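Local structure of beta-L-arabinobiosidase (Bacteroides thetaiotaomicron, 5MQR) at residues 125-130 / 142-147. The protein probably acts as a multidomain glycoside hydrolase in the breakdown of complex plant pectin by a gut bacterium. Numbering follows the deposited sequence.
Sequences PYKVPD and AKDLIA
Lys127 and Ile146 face each other as the non-hydrogen-bonded pair of a single antiparallel bridge, flanked by Ala147 N to Tyr126 O (2.8 Å, nearly straight at 170°) and by the more bent Val128 N to Leu145 O. In each flanking pair a water takes the place of the second direct bond: one links Tyr126 N to Ala147 O, the other Val128 O to Leu145 N. The latter water also donates to Asp130 OD1 (2.7 Å). That oxygen of Asp130 in turn accepts Asp144 N at 3.0 Å, on its syn side but 31° out of the carboxylate plane, so the carboxylate grips both Asp144 N and the water beside the bridge. Backbone bonds of Ala142 with Gly131 and Tyr132 continue the contact toward the tip of the connection. Asp130 OD2 lies 4.3 Å from Asp144 OD1, and Lys143, whose NZ is not in contact, may ease the repulsion. Val128, on the face it shares with Ala142 and Ala147, uses both branches. CG1, anti to the backbone N (chi1 179°), reaches the methyl of Ala142, while Val128 CG2 packs against Ala147 CB at 3.9 Å and also touches Leu145 CD2. Elsewhere, Ile146 CG2 meets Pro125 CB at 3.9 Å. Tyr126 leads its ring away to Tyr169, and its OH bonds to Asp216 N. A single antiparallel bridge widened by two waters thus pinches the long connection between strands 120-123 and 148-157, joining successive four-stranded sheets, or blades, of the N-terminal beta propeller.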
ATOM      1  N   PRO A 125      33.920  25.754 -24.107  1.00 32.73           N
ATOM      2  CA  PRO A 125      34.930  25.110 -24.963  1.00 33.03           C
ATOM      3  C   PRO A 125      36.357  25.492 -24.559  1.00 33.63           C
ATOM      4  O   PRO A 125      36.615  26.662 -24.236  1.00 33.49           O
ATOM      5  CB  PRO A 125      34.610  25.662 -26.353  1.00 33.16           C
ATOM      6  CG  PRO A 125      33.153  25.985 -26.304  1.00 32.66           C
ATOM      7  CD  PRO A 125      32.897  26.456 -24.905  1.00 32.72           C
ATOM      8  N   TYR A 126      37.250  24.508 -24.579  1.00 33.91           N
ATOM      9  CA  TYR A 126      38.629  24.667 -24.118  1.00 34.91           C
ATOM     10  C   TYR A 126      39.585  24.268 -25.227  1.00 35.89           C
ATOM     11  O   TYR A 126      39.387  23.258 -25.879  1.00 35.56           O
ATOM     12  CB  TYR A 126      38.850  23.790 -22.888  1.00 34.53           C
ATOM     13  CG  TYR A 126      40.182  23.962 -22.187  1.00 35.35           C
ATOM     14  CD1 TYR A 126      41.350  23.351 -22.686  1.00 35.50           C
ATOM     15  CD2 TYR A 126      40.282  24.717 -20.999  1.00 35.42           C
ATOM     16  CE1 TYR A 126      42.577  23.515 -22.048  1.00 36.20           C
ATOM     17  CE2 TYR A 126      41.507  24.873 -20.348  1.00 36.04           C
ATOM     18  CZ  TYR A 126      42.653  24.278 -20.880  1.00 36.32           C
ATOM     19  OH  TYR A 126      43.856  24.408 -20.250  1.00 36.14           O
ATOM     20  N   LYS A 127      40.634  25.055 -25.421  1.00 38.21           N
ATOM     21  CA  LYS A 127      41.644  24.778 -26.445  1.00 39.90           C
ATOM     22  C   LYS A 127      42.617  23.709 -26.027  1.00 38.74           C
ATOM     23  O   LYS A 127      43.328  23.881 -25.059  1.00 38.03           O
ATOM     24  CB  LYS A 127      42.439  26.042 -26.779  1.00 42.97           C
ATOM     25  CG  LYS A 127      41.713  26.918 -27.778  1.00 45.73           C
ATOM     26  CD  LYS A 127      42.097  28.409 -27.735  1.00 48.81           C
ATOM     27  CE  LYS A 127      40.823  29.278 -27.804  1.00 50.76           C
ATOM     28  NZ  LYS A 127      41.050  30.586 -28.487  1.00 53.11           N
ATOM     29  N   VAL A 128      42.654  22.615 -26.778  1.00 38.26           N
ATOM     30  CA  VAL A 128      43.728  21.630 -26.653  1.00 38.72           C
ATOM     31  C   VAL A 128      44.987  22.340 -27.153  1.00 40.28           C
ATOM     32  O   VAL A 128      44.925  22.979 -28.211  1.00 41.43           O
ATOM     33  CB  VAL A 128      43.476  20.380 -27.519  1.00 38.01           C
ATOM     34  CG1 VAL A 128      44.623  19.385 -27.378  1.00 38.40           C
ATOM     35  CG2 VAL A 128      42.150  19.734 -27.156  1.00 36.76           C
ATOM     36  N   PRO A 129      46.113  22.286 -26.403  1.00 41.08           N
ATOM     37  CA  PRO A 129      47.268  23.033 -26.922  1.00 42.19           C
ATOM     38  C   PRO A 129      47.761  22.484 -28.281  1.00 42.53           C
ATOM     39  O   PRO A 129      47.827  21.261 -28.469  1.00 42.38           O
ATOM     40  CB  PRO A 129      48.346  22.886 -25.825  1.00 42.54           C
ATOM     41  CG  PRO A 129      47.717  22.198 -24.684  1.00 41.64           C
ATOM     42  CD  PRO A 129      46.416  21.602 -25.134  1.00 41.08           C
ATOM     43  N   ASP A 130      48.039  23.396 -29.215  1.00 43.11           N
ATOM     44  CA  ASP A 130      48.664  23.060 -30.496  1.00 44.31           C
ATOM     45  C   ASP A 130      49.937  22.243 -30.230  1.00 44.60           C
ATOM     46  O   ASP A 130      50.784  22.676 -29.443  1.00 45.53           O
ATOM     47  CB  ASP A 130      49.024  24.346 -31.273  1.00 45.72           C
ATOM     48  CG  ASP A 130      47.811  25.023 -31.954  1.00 46.36           C
ATOM     49  OD1 ASP A 130      46.660  24.547 -31.868  1.00 46.16           O
ATOM     50  OD2 ASP A 130      48.019  26.070 -32.600  1.00 49.94           O
ATOM     51  N   ALA A 142      47.586  18.078 -32.620  1.00 52.89           N
ATOM     52  CA  ALA A 142      46.478  18.985 -32.390  1.00 51.32           C
ATOM     53  C   ALA A 142      46.788  20.257 -33.126  1.00 50.95           C
ATOM     54  O   ALA A 142      47.889  20.790 -33.007  1.00 50.44           O
ATOM     55  CB  ALA A 142      46.310  19.276 -30.912  1.00 51.00           C
ATOM     56  N   LYS A 143      45.833  20.729 -33.912  1.00 49.99           N
ATOM     57  CA  LYS A 143      45.909  22.087 -34.422  1.00 50.23           C
ATOM     58  C   LYS A 143      44.523  22.708 -34.430  1.00 47.76           C
ATOM     59  O   LYS A 143      43.598  22.143 -35.015  1.00 46.53           O
ATOM     60  CB  LYS A 143      46.552  22.142 -35.816  1.00 52.12           C
ATOM     61  CG  LYS A 143      46.658  23.576 -36.329  1.00 54.28           C
ATOM     62  CD  LYS A 143      47.988  23.908 -36.980  1.00 57.21           C
ATOM     63  CE  LYS A 143      48.278  25.398 -36.847  1.00 58.72           C
ATOM     64  NZ  LYS A 143      49.266  25.846 -37.867  1.00 61.19           N
ATOM     65  N   ASP A 144      44.400  23.868 -33.775  1.00 46.77           N
ATOM     66  CA  ASP A 144      43.119  24.587 -33.624  1.00 45.62           C
ATOM     67  C   ASP A 144      41.982  23.658 -33.154  1.00 42.98           C
ATOM     68  O   ASP A 144      40.852  23.742 -33.636  1.00 41.66           O
ATOM     69  CB  ASP A 144      42.743  25.286 -34.945  1.00 46.23           C
ATOM     70  CG  ASP A 144      43.799  26.290 -35.403  1.00 47.55           C
ATOM     71  OD1 ASP A 144      44.283  27.084 -34.555  1.00 47.96           O
ATOM     72  OD2 ASP A 144      44.126  26.283 -36.612  1.00 47.33           O
ATOM     73  N   LEU A 145      42.326  22.771 -32.222  1.00 41.00           N
ATOM     74  CA  LEU A 145      41.443  21.733 -31.725  1.00 39.77           C
ATOM     75  C   LEU A 145      40.817  22.103 -30.371  1.00 38.56           C
ATOM     76  O   LEU A 145      41.510  22.520 -29.435  1.00 38.34           O
ATOM     77  CB  LEU A 145      42.219  20.415 -31.589  1.00 39.97           C
ATOM     78  CG  LEU A 145      41.426  19.177 -31.183  1.00 39.52           C
ATOM     79  CD1 LEU A 145      40.430  18.813 -32.281  1.00 39.25           C
ATOM     80  CD2 LEU A 145      42.370  18.025 -30.865  1.00 39.85           C
ATOM     81  N   ILE A 146      39.503  21.916 -30.284  1.00 37.22           N
ATOM     82  CA  ILE A 146      38.748  22.130 -29.071  1.00 36.01           C
ATOM     83  C   ILE A 146      38.632  20.783 -28.328  1.00 34.93           C
ATOM     84  O   ILE A 146      38.441  19.734 -28.947  1.00 34.22           O
ATOM     85  CB  ILE A 146      37.346  22.696 -29.417  1.00 36.44           C
ATOM     86  CG1 ILE A 146      37.456  24.086 -30.094  1.00 37.40           C
ATOM     87  CG2 ILE A 146      36.416  22.707 -28.197  1.00 35.84           C
ATOM     88  CD1 ILE A 146      38.152  25.166 -29.280  1.00 38.08           C
ATOM     89  N   ALA A 147      38.734  20.824 -27.003  1.00 34.03           N
ATOM     90  CA  ALA A 147      38.649  19.616 -26.181  1.00 33.59           C
ATOM     91  C   ALA A 147      37.241  19.048 -26.140  1.00 32.44           C
ATOM     92  O   ALA A 147      36.275  19.724 -26.501  1.00 32.39           O
ATOM     93  CB  ALA A 147      39.118  19.913 -24.763  1.00 34.06           C
TER
HETATM   94  O   HOH W   1      35.940  21.911 -24.944  1.00 23.55           O
HETATM   95  O   HOH W   2      45.017  22.646 -30.989  1.00 31.89           O